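Local coordinates for Lmo0651 protein (Listeria monocytogenes serovar 1/2a, PDB 6EP3) that controls the expression of the agr system and mediates virulence as a transcription factor, probably binding DNA through a GntR-type winged helix-turn-helix domain, at residues B[11-16]-B[55-60]; B[17-22]-B[37-42]; B[70-73]-B[78-81]; B[95-100]-B[142-147]; B[127-132]-B[177-182]. All coordinates share one frame; numbering follows the deposited sequence.

Interaction 1 of 5, residues B[11-16]-B[55-60]; sequences MVYNLL and TAQGIV
Y13 and Q57 meet across backbones that stay well apart: the nearest CA atoms of 11-16 and 55-60, those of Y13 and T55, are 11.8 Å from each other. Two long side chains, of Y13 and Q57, bridge the gap between the backbones, coming from opposite directions. Y13 lets its ring leave helix 8-21 with CG anti to the backbone N (chi1 173°), while Q57 stretches out beyond CG to present its amide. The hydroxyl of Y13 donates a hydrogen bond to Q57, OH to OE1 at 2.9 Å. The donor lies in the carbonyl plane of Q57, on a lone pair, and the oxygen stands at the edge of the tyrosine ring. The ring and amide planes are turned 63° apart. Both residues belong to the GntR-family winged helix-turn-helix domain, where helix 44-56 finishes in a Schellman motif. G58 has positive phi there, and its N reaches T55 O at 3.3 Å. Q57 thus projects from the helix end just ahead of strand 60-63. T53 and L54 of helix 44-56 also touch Y13. From helix 147-163, F158 packs against both Y13 and Q57, and Q155 touches Q57 as well.

Interaction 2 of 5, residues B[17-22]-B[37-42]; sequences LEKIKN and AREFGV
K19 lays the end of its long side chain against the carboxylate of E39, with CE 3.2 Å from E39 OE2 and NZ turned to the other oxygen. This is a surface salt bridge within the winged helix-turn-helix fold of the GntR family, joining helix 8-21 to helix 33-40, the first of the two helices on either side of the turn at G41. K19 NZ donates to E39 OE1 at 2.5 Å, shorter than usual and so doubtful in its exact length. The ammonium approaches on the syn side of that oxygen, 22° out of the carboxylate plane. Both chains are extended beyond CG and come from opposite directions. E39 carries its CG anti to the backbone N (chi1 178°), and the straight chain that follows takes the carboxylate off the helix toward the lysine. F40 comes near the lysine, its CZ 4.5 Å from K19 CD, and turns its ring to V12 and L15 of helix 8-21. The apolar packing of F40 on helix 8-21 thus adjoins the charged pair, while E39 itself is exposed. K19 also touches E24 and L25 in the following loop. After F40 the chain leaves helix 33-40 through a Schellman motif with G41 at positive phi, and V42 N bonds back to A37 O at 3.1 Å.

Interaction 3 of 5, residues B[70-73]-B[78-81]; sequences LNDC and DRYV. With SO4 (sulfate ion), chain Q; EDO (1,2-ethanediol), chain L.
D72 and R79 meet in a salt bridge that holds the chain back on itself between the end of strand 67-70 and the start of helix 77-101. The close part is small: R79 NH2 donates to D72 OD2 at 2.9 Å with an N-H...O angle of 158°. D72 OD2 lies close to the plane of the guanidinium, but the arginine comes at the carboxylate from above, 63° out of its plane, and the two flat groups are turned 69° apart. The arginine chain is extended from CG to NE and crosses the aspartate side chain at about a right angle. R79 NH1 is also tied to I74 O, which helps fix the rotation of the guanidinium.

The ion-facing side of the same group is held by a sulfate, probably from the crystallisation liquor, rather than by protein. R79 NH2 reaches sulfate O3 at 2.7 Å, NE reaches O3 at 3.1 Å, and only the bond from NE to O4 is weak. NH2 thus serves two anions, while Y148 of the second subunit packs on R79.

In the fold, D72 sits in the loop after strand 67-70, while R79 lies in the first turn of helix 77-101. Y80, next along that helix, packs on M160 of helix 147-163 and A213 of helix 195-219.

Interaction 4 of 5, residues B[95-100]-B[142-147]; sequences IAKAAH and SFAENP. With SO4 (sulfate ion), chain R.
In the all-helical FCD domain, the turn linking helices 126-142 and 147-163 docks F143 and A144 on I95, K97 and A98 of helix 77-101. The backbones come close here, with the CA atoms of A98 and A144 only 5.7 Å apart, a spacing that the small alanine side chains allow. The turn itself is a type I beta turn from S142 to E145, and N146 behind it occupies the N-cap position of the next helix. A98 CB rests on the carbonyl oxygen of F143 at 3.7 Å. Deeper in, I95 and F143 run alongside each other in the same direction: I95 CD1 meets the edge of the phenyl ring at CD2, 3.9 Å away, and L190 of helix 173-192 touches both residues. On the side facing the second subunit, K97 is fully extended, with CG anti to the backbone N (chi1 -175°), and its aliphatic part passes over A144. Its ammonium donates to A144 O at 3.2 Å, nearly in line with the carbonyl (163° at the oxygen). The same nitrogen forms a salt bridge with E85 of the second subunit, so the turn is tied both to helix 77-101 and to the dimer interface. N146, too, touches T86 of that subunit. One water completes the link, accepting from K97 NZ at 3.0 Å and from N146 ND2 at 2.7 Å.

Interaction 5 of 5, residues B[127-132]-B[177-182]; sequences ENYFDA and EWTNKK
Two torsions bring Y129 and N180 together: the tyrosine ring leaves helix 126-142 with CG anti to the backbone N (chi1 178°), and N180 keeps CG beside its own backbone N (chi1 -64°), which swings its amide toward the neighbouring helix. The side chains approach from opposite directions and bridge helices whose nearest CA atoms, those of Y129 and N180, are still 10.1 Å apart. Y129 OH donates to N180 OD1 at 2.8 Å. The hydroxyl stands above the amide's carbonyl plane, 44° out of it, and the ring and amide planes are set obliquely. OD1 also comes against the ring edge, 3.1 Å from Y129 CE1, so the amide oxygen sits in the corner between the hydroxyl and the neighbouring ring carbon. T179, one residue earlier on helix 173-192, closes in with carbon: its CB is 3.5 Å from Y129 OH and its CG2 3.9 Å. Its hydroxyl turns elsewhere, to I175 O one turn back in the same helix. F170 meets the tyrosine ring edge-to-face and also touches T179, while S121 of helix 107-123 touches both Y129 and N180. The contact is thus a buried one between helices of the FCD domain, where helices 107-123 and 173-192 both touch this tyrosine of helix 126-142. Because Y129, T179 and N180 are all buried, the bond gives the phenol proton an acceptor away from bulk water and probably fixes the orientation of the N180 amide.

How the interactions relate
From the N terminus, interaction 1 joins helix 8-21 to the end of helix 44-56, and interaction 2, nested inside that loop, joins the same first helix to helix 33-40. The two touch through apolar packing of V12 and L15 on F40 and V42. Interaction 3 follows in series and closes a short loop between strand 67-70 and helix 77-101. It touches interaction 1 where N71 pairs with I59 and interaction 5 where Y80 packs on F130. Interactions 4 and 5 lie in the FCD domain and cross along the chain, since 127-132 falls inside the loop closed by interaction 4; their centres are about 22 Å apart.

Interaction 1 of 5, residues B[11-16]-B[55-60]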
# COMPACT_ATOMS: atom_id res chain seq x y z
N MET B 11 12.10 11.15 18.18
CA MET B 11 11.77 10.87 19.57
C MET B 11 10.27 10.94 19.79
O MET B 11 9.63 9.96 20.16
CB MET B 11 12.48 11.86 20.50
CG MET B 11 11.93 11.87 21.92
SD MET B 11 12.61 13.16 22.97
CE MET B 11 14.13 12.38 23.53
N VAL B 12 9.68 12.11 19.51
CA VAL B 12 8.26 12.30 19.74
C VAL B 12 7.48 11.23 18.99
O VAL B 12 6.65 10.51 19.57
CB VAL B 12 7.82 13.71 19.32
CG1 VAL B 12 6.31 13.78 19.16
CG2 VAL B 12 8.31 14.73 20.32
N TYR B 13 7.80 11.06 17.70
CA TYR B 13 7.20 10.00 16.91
C TYR B 13 7.26 8.69 17.68
O TYR B 13 6.22 8.11 18.03
CB TYR B 13 7.93 9.89 15.56
CG TYR B 13 7.50 8.71 14.72
CD1 TYR B 13 6.45 8.82 13.83
CD2 TYR B 13 8.17 7.49 14.79
CE1 TYR B 13 6.05 7.75 13.05
CE2 TYR B 13 7.78 6.42 14.01
CZ TYR B 13 6.72 6.55 13.14
OH TYR B 13 6.32 5.49 12.36
N ASN B 14 8.48 8.25 18.00
CA ASN B 14 8.65 6.98 18.71
C ASN B 14 7.81 6.96 19.98
O ASN B 14 7.08 6.01 20.24
CB ASN B 14 10.13 6.75 19.02
CG ASN B 14 10.88 6.19 17.83
OD1 ASN B 14 11.36 6.94 16.98
ND2 ASN B 14 10.97 4.87 17.76
N LEU B 15 7.88 8.05 20.76
CA LEU B 15 7.08 8.14 21.97
C LEU B 15 5.62 7.85 21.67
O LEU B 15 5.02 6.93 22.23
CB LEU B 15 7.26 9.52 22.61
CG LEU B 15 8.50 9.66 23.50
CD1 LEU B 15 8.55 11.04 24.14
CD2 LEU B 15 8.55 8.57 24.55
N LEU B 16 5.05 8.61 20.73
CA LEU B 16 3.66 8.39 20.36
C LEU B 16 3.45 6.96 19.91
O LEU B 16 2.48 6.30 20.33
CB LEU B 16 3.25 9.37 19.26
CG LEU B 16 1.75 9.55 19.05
CD1 LEU B 16 1.11 10.02 20.35
CD2 LEU B 16 1.48 10.54 17.93
N THR B 55 -0.37 9.15 9.87
CA THR B 55 -1.50 9.10 8.95
C THR B 55 -1.06 8.55 7.60
O THR B 55 -1.85 7.88 6.92
CB THR B 55 -2.14 10.48 8.79
OG1 THR B 55 -2.41 11.03 10.09
CG2 THR B 55 -3.45 10.38 8.03
N ALA B 56 0.18 8.82 7.20
CA ALA B 56 0.70 8.27 5.95
C ALA B 56 0.88 6.76 6.03
O ALA B 56 0.90 6.10 4.98
CB ALA B 56 2.03 8.94 5.59
N GLN B 57 1.01 6.20 7.23
CA GLN B 57 1.20 4.77 7.42
C GLN B 57 -0.10 4.05 7.73
O GLN B 57 -0.08 2.85 8.01
CB GLN B 57 2.22 4.52 8.53
CG GLN B 57 3.58 5.15 8.29
CD GLN B 57 4.49 5.09 9.50
OE1 GLN B 57 4.05 5.25 10.64
NE2 GLN B 57 5.78 4.85 9.27
N GLY B 58 -1.23 4.75 7.69
CA GLY B 58 -2.51 4.13 7.98
C GLY B 58 -2.74 3.81 9.44
O GLY B 58 -3.75 3.18 9.77
N ILE B 59 -1.84 4.24 10.33
CA ILE B 59 -2.01 3.97 11.75
C ILE B 59 -3.01 4.93 12.37
O ILE B 59 -3.77 4.55 13.27
CB ILE B 59 -0.64 4.02 12.45
CG1 ILE B 59 0.33 3.04 11.79
CG2 ILE B 59 -0.78 3.76 13.94
CD1 ILE B 59 1.73 3.07 12.36
N VAL B 60 -3.05 6.17 11.89
CA VAL B 60 -3.98 7.17 12.38
C VAL B 60 -4.83 7.65 11.21
O VAL B 60 -4.33 7.79 10.09
CB VAL B 60 -3.23 8.35 13.04
CG1 VAL B 60 -4.15 9.56 13.21
CG2 VAL B 60 -2.63 7.92 14.37

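Interaction 2 of 5, residues B[17-22]-B[37-42]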
# COMPACT_ATOMS: atom_id res chain seq x y z
N LEU B 17 4.38 6.42 19.12
CA LEU B 17 4.22 5.06 18.62
C LEU B 17 4.15 4.07 19.76
O LEU B 17 3.36 3.11 19.73
CB LEU B 17 5.37 4.71 17.68
CG LEU B 17 5.37 3.25 17.20
CD1 LEU B 17 4.09 2.96 16.42
CD2 LEU B 17 6.59 2.96 16.35
N GLU B 18 4.93 4.31 20.82
CA GLU B 18 4.91 3.35 21.92
C GLU B 18 3.59 3.45 22.68
O GLU B 18 3.06 2.42 23.12
CB GLU B 18 6.10 3.60 22.84
CG GLU B 18 7.43 3.60 22.09
CD GLU B 18 7.80 2.27 21.47
OE1 GLU B 18 8.36 2.27 20.35
OE2 GLU B 18 7.45 1.22 22.05
N LYS B 19 3.01 4.65 22.73
CA LYS B 19 1.67 4.80 23.30
C LYS B 19 0.64 4.01 22.50
O LYS B 19 -0.39 3.60 23.04
CB LYS B 19 1.29 6.28 23.35
CG LYS B 19 1.82 7.01 24.57
CD LYS B 19 0.94 8.21 24.89
CE LYS B 19 1.15 8.68 26.32
NZ LYS B 19 0.03 9.57 26.76
N ILE B 20 0.92 3.78 21.21
CA ILE B 20 0.00 2.98 20.42
C ILE B 20 0.24 1.50 20.68
O ILE B 20 -0.70 0.70 20.63
CB ILE B 20 0.16 3.32 18.93
CG1 ILE B 20 0.07 4.83 18.72
CG2 ILE B 20 -0.89 2.59 18.10
CD1 ILE B 20 -1.16 5.47 19.32
N LYS B 21 1.48 1.11 21.00
CA LYS B 21 1.79 -0.30 21.12
C LYS B 21 1.51 -0.84 22.52
O LYS B 21 0.92 -1.92 22.65
CB LYS B 21 3.24 -0.55 20.72
CG LYS B 21 3.50 -0.26 19.25
CD LYS B 21 4.94 -0.52 18.81
CE LYS B 21 5.89 -0.68 19.97
NZ LYS B 21 7.26 -0.99 19.49
N ASN B 22 1.91 -0.12 23.56
CA ASN B 22 1.65 -0.58 24.92
C ASN B 22 0.17 -0.47 25.30
O ASN B 22 -0.22 -1.04 26.33
CB ASN B 22 2.52 0.19 25.92
CG ASN B 22 2.20 1.67 25.97
OD1 ASN B 22 1.32 2.16 25.26
ND2 ASN B 22 2.92 2.39 26.81
N ALA B 37 1.23 16.95 23.56
CA ALA B 37 2.39 17.84 23.51
C ALA B 37 2.81 18.26 24.91
O ALA B 37 4.01 18.43 25.18
CB ALA B 37 2.07 19.07 22.65
N ARG B 38 1.85 18.44 25.82
CA ARG B 38 2.19 18.77 27.20
C ARG B 38 2.92 17.63 27.89
O ARG B 38 3.85 17.86 28.67
CB ARG B 38 0.92 19.13 27.99
CG ARG B 38 0.32 20.48 27.63
CD ARG B 38 -1.04 20.65 28.29
NE ARG B 38 -2.00 21.33 27.42
CZ ARG B 38 -3.30 21.08 27.40
NH1 ARG B 38 -3.81 20.16 28.21
NH2 ARG B 38 -4.09 21.75 26.58
N GLU B 39 2.52 16.39 27.60
CA GLU B 39 3.12 15.24 28.27
C GLU B 39 4.57 15.05 27.85
O GLU B 39 5.42 14.70 28.68
CB GLU B 39 2.30 13.98 27.96
CG GLU B 39 2.87 12.71 28.57
CD GLU B 39 1.97 11.52 28.36
OE1 GLU B 39 0.84 11.70 27.85
OE2 GLU B 39 2.39 10.39 28.70
N PHE B 40 4.88 15.25 26.57
CA PHE B 40 6.24 15.09 26.07
C PHE B 40 7.12 16.31 26.31
O PHE B 40 8.32 16.25 26.03
CB PHE B 40 6.22 14.77 24.57
CG PHE B 40 5.44 13.54 24.21
CD1 PHE B 40 5.34 12.48 25.10
CD2 PHE B 40 4.81 13.44 22.98
CE1 PHE B 40 4.63 11.34 24.76
CE2 PHE B 40 4.10 12.31 22.64
CZ PHE B 40 4.00 11.26 23.53
N GLY B 41 6.55 17.41 26.80
CA GLY B 41 7.33 18.63 26.94
C GLY B 41 7.77 19.24 25.64
O GLY B 41 8.78 19.94 25.60
N VAL B 42 7.04 18.97 24.57
CA VAL B 42 7.41 19.42 23.24
C VAL B 42 6.42 20.45 22.73
O VAL B 42 5.31 20.60 23.24
CB VAL B 42 7.52 18.23 22.26
CG1 VAL B 42 8.33 17.13 22.88
CG2 VAL B 42 6.13 17.71 21.91

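Interaction 3 of 5, residues B[70-73]-B[78-81]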
# COMPACT_ATOMS: atom_id res chain seq x y z
N LEU B 70 -7.28 7.16 16.04
CA LEU B 70 -6.33 6.06 15.96
C LEU B 70 -7.06 4.80 15.52
O LEU B 70 -8.13 4.48 16.03
CB LEU B 70 -5.63 5.83 17.30
CG LEU B 70 -4.83 4.53 17.38
CD1 LEU B 70 -3.51 4.68 16.63
CD2 LEU B 70 -4.57 4.15 18.83
N ASN B 71 -6.47 4.09 14.55
CA ASN B 71 -7.09 2.92 13.95
C ASN B 71 -6.78 1.66 14.74
O ASN B 71 -5.92 1.64 15.63
CB ASN B 71 -6.64 2.77 12.50
CG ASN B 71 -7.08 3.92 11.62
OD1 ASN B 71 -8.19 4.44 11.78
ND2 ASN B 71 -6.22 4.32 10.69
N ASP B 72 -7.52 0.60 14.44
CA ASP B 72 -7.30 -0.72 15.03
C ASP B 72 -6.07 -1.32 14.37
O ASP B 72 -6.15 -1.89 13.27
CB ASP B 72 -8.52 -1.61 14.86
CG ASP B 72 -8.45 -2.87 15.70
OD1 ASP B 72 -7.45 -3.06 16.41
OD2 ASP B 72 -9.41 -3.67 15.64
N CYS B 73 -4.92 -1.21 15.03
CA CYS B 73 -3.64 -1.57 14.45
C CYS B 73 -3.05 -2.86 14.99
O CYS B 73 -2.11 -3.39 14.39
CB CYS B 73 -2.62 -0.44 14.65
SG CYS B 73 -2.94 1.02 13.67
N ASP B 78 -4.92 -13.92 12.60
CA ASP B 78 -5.67 -13.82 11.36
C ASP B 78 -5.23 -12.62 10.52
O ASP B 78 -5.06 -12.73 9.30
CB ASP B 78 -7.17 -13.74 11.65
CG ASP B 78 -7.76 -15.09 12.05
OD1 ASP B 78 -7.24 -16.12 11.58
OD2 ASP B 78 -8.73 -15.10 12.83
N ARG B 79 -5.03 -11.47 11.16
CA ARG B 79 -4.55 -10.31 10.42
C ARG B 79 -3.12 -10.51 9.94
O ARG B 79 -2.76 -10.08 8.84
CB ARG B 79 -4.66 -9.06 11.30
CG ARG B 79 -6.09 -8.62 11.54
CD ARG B 79 -6.17 -7.47 12.52
NE ARG B 79 -7.55 -7.11 12.81
CZ ARG B 79 -7.91 -6.03 13.51
NH1 ARG B 79 -6.99 -5.21 13.99
NH2 ARG B 79 -9.20 -5.79 13.73
N TYR B 80 -2.29 -11.18 10.76
CA TYR B 80 -0.94 -11.53 10.32
C TYR B 80 -0.99 -12.37 9.05
O TYR B 80 -0.25 -12.11 8.10
CB TYR B 80 -0.22 -12.29 11.44
CG TYR B 80 1.29 -12.36 11.29
CD1 TYR B 80 2.10 -11.33 11.74
CD2 TYR B 80 1.90 -13.46 10.70
CE1 TYR B 80 3.48 -11.39 11.61
CE2 TYR B 80 3.28 -13.53 10.57
CZ TYR B 80 4.06 -12.50 11.02
OH TYR B 80 5.43 -12.57 10.89
N VAL B 81 -1.89 -13.35 9.01
CA VAL B 81 -2.00 -14.21 7.83
C VAL B 81 -2.54 -13.43 6.64
O VAL B 81 -2.14 -13.69 5.50
CB VAL B 81 -2.88 -15.44 8.17
CG1 VAL B 81 -3.18 -16.26 6.93
CG2 VAL B 81 -2.17 -16.30 9.20
S SO4 Q . -10.90 -7.87 11.00
O1 SO4 Q . -11.67 -9.10 10.82
O2 SO4 Q . -11.67 -6.73 10.50
O3 SO4 Q . -10.61 -7.68 12.42
O4 SO4 Q . -9.65 -7.96 10.25
C1 EDO L . 7.08 -13.19 6.59
O1 EDO L . 7.41 -14.34 7.37
C2 EDO L . 6.31 -12.21 7.47
O2 EDO L . 7.12 -11.86 8.59

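Interaction 4 of 5, residues B[95-100]-B[142-147]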
# COMPACT_ATOMS: atom_id res chain seq x y z
N ILE B 95 7.87 -12.98 -9.28
CA ILE B 95 8.64 -14.05 -9.93
C ILE B 95 8.04 -14.39 -11.29
O ILE B 95 8.77 -14.59 -12.27
CB ILE B 95 8.74 -15.27 -9.00
CG1 ILE B 95 9.44 -14.89 -7.70
CG2 ILE B 95 9.53 -16.38 -9.66
CD1 ILE B 95 10.72 -14.11 -7.92
N ALA B 96 6.71 -14.44 -11.37
CA ALA B 96 6.06 -14.75 -12.64
C ALA B 96 6.38 -13.70 -13.70
O ALA B 96 6.68 -14.03 -14.85
CB ALA B 96 4.55 -14.88 -12.44
N LYS B 97 6.29 -12.42 -13.33
CA LYS B 97 6.58 -11.36 -14.28
C LYS B 97 8.03 -11.39 -14.73
O LYS B 97 8.33 -11.28 -15.93
CB LYS B 97 6.24 -10.00 -13.67
CG LYS B 97 6.39 -8.83 -14.64
CD LYS B 97 6.21 -7.49 -13.93
CE LYS B 97 6.41 -6.32 -14.88
NZ LYS B 97 6.44 -5.03 -14.15
N ALA B 98 8.96 -11.56 -13.78
CA ALA B 98 10.37 -11.60 -14.15
C ALA B 98 10.66 -12.76 -15.09
O ALA B 98 11.37 -12.59 -16.09
CB ALA B 98 11.24 -11.70 -12.89
N ALA B 99 10.09 -13.93 -14.81
CA ALA B 99 10.32 -15.08 -15.67
C ALA B 99 9.66 -14.90 -17.04
O ALA B 99 10.22 -15.33 -18.06
CB ALA B 99 9.81 -16.35 -14.99
N HIS B 100 8.49 -14.28 -17.08
CA HIS B 100 7.77 -14.18 -18.34
C HIS B 100 8.39 -13.14 -19.27
O HIS B 100 8.52 -13.38 -20.48
CB HIS B 100 6.30 -13.84 -18.09
CG HIS B 100 5.49 -13.68 -19.33
ND1 HIS B 100 4.97 -14.76 -20.02
CD2 HIS B 100 5.11 -12.58 -20.01
CE1 HIS B 100 4.30 -14.32 -21.08
NE2 HIS B 100 4.37 -13.00 -21.10
N SER B 142 11.20 -6.98 -5.49
CA SER B 142 11.84 -6.02 -6.37
C SER B 142 12.21 -6.64 -7.70
O SER B 142 12.39 -5.92 -8.69
CB SER B 142 13.11 -5.47 -5.71
OG SER B 142 14.21 -6.32 -5.97
N PHE B 143 12.31 -7.97 -7.75
CA PHE B 143 12.51 -8.61 -9.05
C PHE B 143 11.43 -8.24 -10.06
O PHE B 143 11.65 -8.38 -11.27
CB PHE B 143 12.58 -10.13 -8.89
CG PHE B 143 13.86 -10.62 -8.26
CD1 PHE B 143 14.93 -9.76 -8.08
CD2 PHE B 143 13.98 -11.93 -7.84
CE1 PHE B 143 16.11 -10.20 -7.50
CE2 PHE B 143 15.15 -12.38 -7.26
CZ PHE B 143 16.22 -11.51 -7.09
N ALA B 144 10.27 -7.75 -9.61
CA ALA B 144 9.24 -7.28 -10.54
C ALA B 144 9.53 -5.89 -11.09
O ALA B 144 8.85 -5.48 -12.04
CB ALA B 144 7.86 -7.27 -9.87
N GLU B 145 10.50 -5.17 -10.53
CA GLU B 145 10.78 -3.79 -10.91
C GLU B 145 9.53 -2.92 -10.74
O GLU B 145 9.08 -2.24 -11.67
CB GLU B 145 11.35 -3.69 -12.33
CG GLU B 145 12.77 -4.23 -12.42
CD GLU B 145 13.02 -5.08 -13.65
OE1 GLU B 145 12.74 -6.29 -13.59
OE2 GLU B 145 13.49 -4.53 -14.67
N ASN B 146 8.98 -2.96 -9.53
CA ASN B 146 7.77 -2.20 -9.19
C ASN B 146 8.00 -1.57 -7.82
O ASN B 146 7.66 -2.15 -6.77
CB ASN B 146 6.53 -3.09 -9.21
CG ASN B 146 5.27 -2.31 -9.47
OD1 ASN B 146 5.13 -1.18 -9.02
ND2 ASN B 146 4.34 -2.92 -10.19
N PRO B 147 8.56 -0.36 -7.79
CA PRO B 147 8.83 0.30 -6.51
C PRO B 147 7.58 0.55 -5.69
O PRO B 147 7.66 0.60 -4.46
CB PRO B 147 9.51 1.61 -6.93
CG PRO B 147 10.06 1.33 -8.30
CD PRO B 147 9.08 0.40 -8.94
S SO4 R . 7.12 -17.80 -20.04
O1 SO4 R . 6.04 -16.82 -20.09
O2 SO4 R . 6.60 -19.11 -20.42
O3 SO4 R . 7.66 -17.87 -18.68
O4 SO4 R . 8.18 -17.40 -20.96
O HOH W 1 4.53 -5.01 -11.90

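Interaction 5 of 5, residues B[127-132]-B[177-182]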
# COMPACT_ATOMS: atom_id res chain seq x y z
N GLU B 127 15.89 -9.36 16.13
CA GLU B 127 15.37 -8.22 15.38
C GLU B 127 16.04 -8.11 14.02
O GLU B 127 15.37 -7.90 13.00
CB GLU B 127 15.56 -6.93 16.18
CG GLU B 127 14.67 -6.80 17.42
CD GLU B 127 14.96 -7.83 18.49
OE1 GLU B 127 16.12 -8.32 18.55
OE2 GLU B 127 14.04 -8.16 19.27
N ASN B 128 17.36 -8.26 13.99
CA ASN B 128 18.06 -8.17 12.72
C ASN B 128 17.74 -9.36 11.82
O ASN B 128 17.68 -9.20 10.60
CB ASN B 128 19.56 -8.06 12.96
CG ASN B 128 19.97 -6.66 13.34
OD1 ASN B 128 19.49 -5.68 12.77
ND2 ASN B 128 20.88 -6.55 14.30
N TYR B 129 17.48 -10.54 12.39
CA TYR B 129 17.07 -11.67 11.58
C TYR B 129 15.70 -11.44 10.95
O TYR B 129 15.48 -11.78 9.78
CB TYR B 129 17.07 -12.96 12.41
CG TYR B 129 16.59 -14.16 11.62
CD1 TYR B 129 17.45 -14.84 10.77
CD2 TYR B 129 15.28 -14.59 11.71
CE1 TYR B 129 17.01 -15.93 10.04
CE2 TYR B 129 14.83 -15.67 10.98
CZ TYR B 129 15.69 -16.33 10.15
OH TYR B 129 15.24 -17.41 9.43
N PHE B 130 14.75 -10.91 11.73
CA PHE B 130 13.45 -10.55 11.18
C PHE B 130 13.60 -9.54 10.04
O PHE B 130 13.02 -9.71 8.96
CB PHE B 130 12.57 -9.97 12.29
CG PHE B 130 11.09 -10.18 12.09
CD1 PHE B 130 10.59 -11.35 11.53
CD2 PHE B 130 10.18 -9.20 12.47
CE1 PHE B 130 9.23 -11.53 11.36
CE2 PHE B 130 8.82 -9.37 12.30
CZ PHE B 130 8.34 -10.54 11.74
N ASP B 131 14.39 -8.49 10.26
CA ASP B 131 14.62 -7.49 9.22
C ASP B 131 15.26 -8.11 7.98
O ASP B 131 14.90 -7.76 6.86
CB ASP B 131 15.50 -6.37 9.77
CG ASP B 131 14.80 -5.52 10.80
OD1 ASP B 131 13.56 -5.63 10.94
OD2 ASP B 131 15.50 -4.75 11.50
N ALA B 132 16.20 -9.04 8.17
CA ALA B 132 16.89 -9.65 7.04
C ALA B 132 15.97 -10.57 6.25
O ALA B 132 16.03 -10.61 5.01
CB ALA B 132 18.12 -10.41 7.54
N GLU B 177 16.39 -21.94 11.00
CA GLU B 177 17.22 -22.69 10.07
C GLU B 177 16.41 -23.23 8.91
O GLU B 177 16.89 -23.25 7.77
CB GLU B 177 17.94 -23.82 10.80
CG GLU B 177 19.04 -23.34 11.72
CD GLU B 177 19.69 -24.46 12.49
OE1 GLU B 177 19.21 -25.61 12.40
OE2 GLU B 177 20.70 -24.20 13.18
N TRP B 178 15.17 -23.65 9.16
CA TRP B 178 14.30 -24.08 8.07
C TRP B 178 14.02 -22.93 7.11
O TRP B 178 14.05 -23.11 5.89
CB TRP B 178 13.01 -24.65 8.64
CG TRP B 178 12.10 -25.19 7.59
CD1 TRP B 178 12.07 -26.46 7.10
CD2 TRP B 178 11.07 -24.47 6.90
NE1 TRP B 178 11.09 -26.58 6.14
CE2 TRP B 178 10.46 -25.36 6.00
CE3 TRP B 178 10.61 -23.15 6.96
CZ2 TRP B 178 9.41 -24.99 5.17
CZ3 TRP B 178 9.57 -22.78 6.12
CH2 TRP B 178 8.99 -23.69 5.24
N THR B 179 13.75 -21.74 7.65
CA THR B 179 13.50 -20.58 6.79
C THR B 179 14.74 -20.21 5.99
O THR B 179 14.64 -19.86 4.80
CB THR B 179 13.01 -19.40 7.63
OG1 THR B 179 11.92 -19.82 8.46
CG2 THR B 179 12.56 -18.25 6.74
N ASN B 180 15.92 -20.30 6.60
CA ASN B 180 17.15 -20.03 5.87
C ASN B 180 17.36 -21.04 4.75
O ASN B 180 17.75 -20.68 3.63
CB ASN B 180 18.35 -20.04 6.82
CG ASN B 180 18.29 -18.93 7.86
OD1 ASN B 180 17.45 -18.03 7.79
ND2 ASN B 180 19.19 -18.99 8.83
N LYS B 181 17.10 -22.32 5.03
CA LYS B 181 17.23 -23.35 4.01
C LYS B 181 16.25 -23.11 2.87
O LYS B 181 16.60 -23.28 1.69
CB LYS B 181 17.01 -24.74 4.62
CG LYS B 181 16.82 -25.85 3.59
CD LYS B 181 16.73 -27.22 4.24
CE LYS B 181 15.40 -27.41 4.96
NZ LYS B 181 15.36 -28.69 5.72
N LYS B 182 15.02 -22.71 3.19
CA LYS B 182 14.03 -22.43 2.16
C LYS B 182 14.46 -21.24 1.30
O LYS B 182 14.31 -21.26 0.08
CB LYS B 182 12.67 -22.18 2.79
CG LYS B 182 11.87 -23.44 3.06
CD LYS B 182 11.38 -24.07 1.76
CE LYS B 182 10.82 -25.47 1.99
NZ LYS B 182 11.88 -26.41 2.46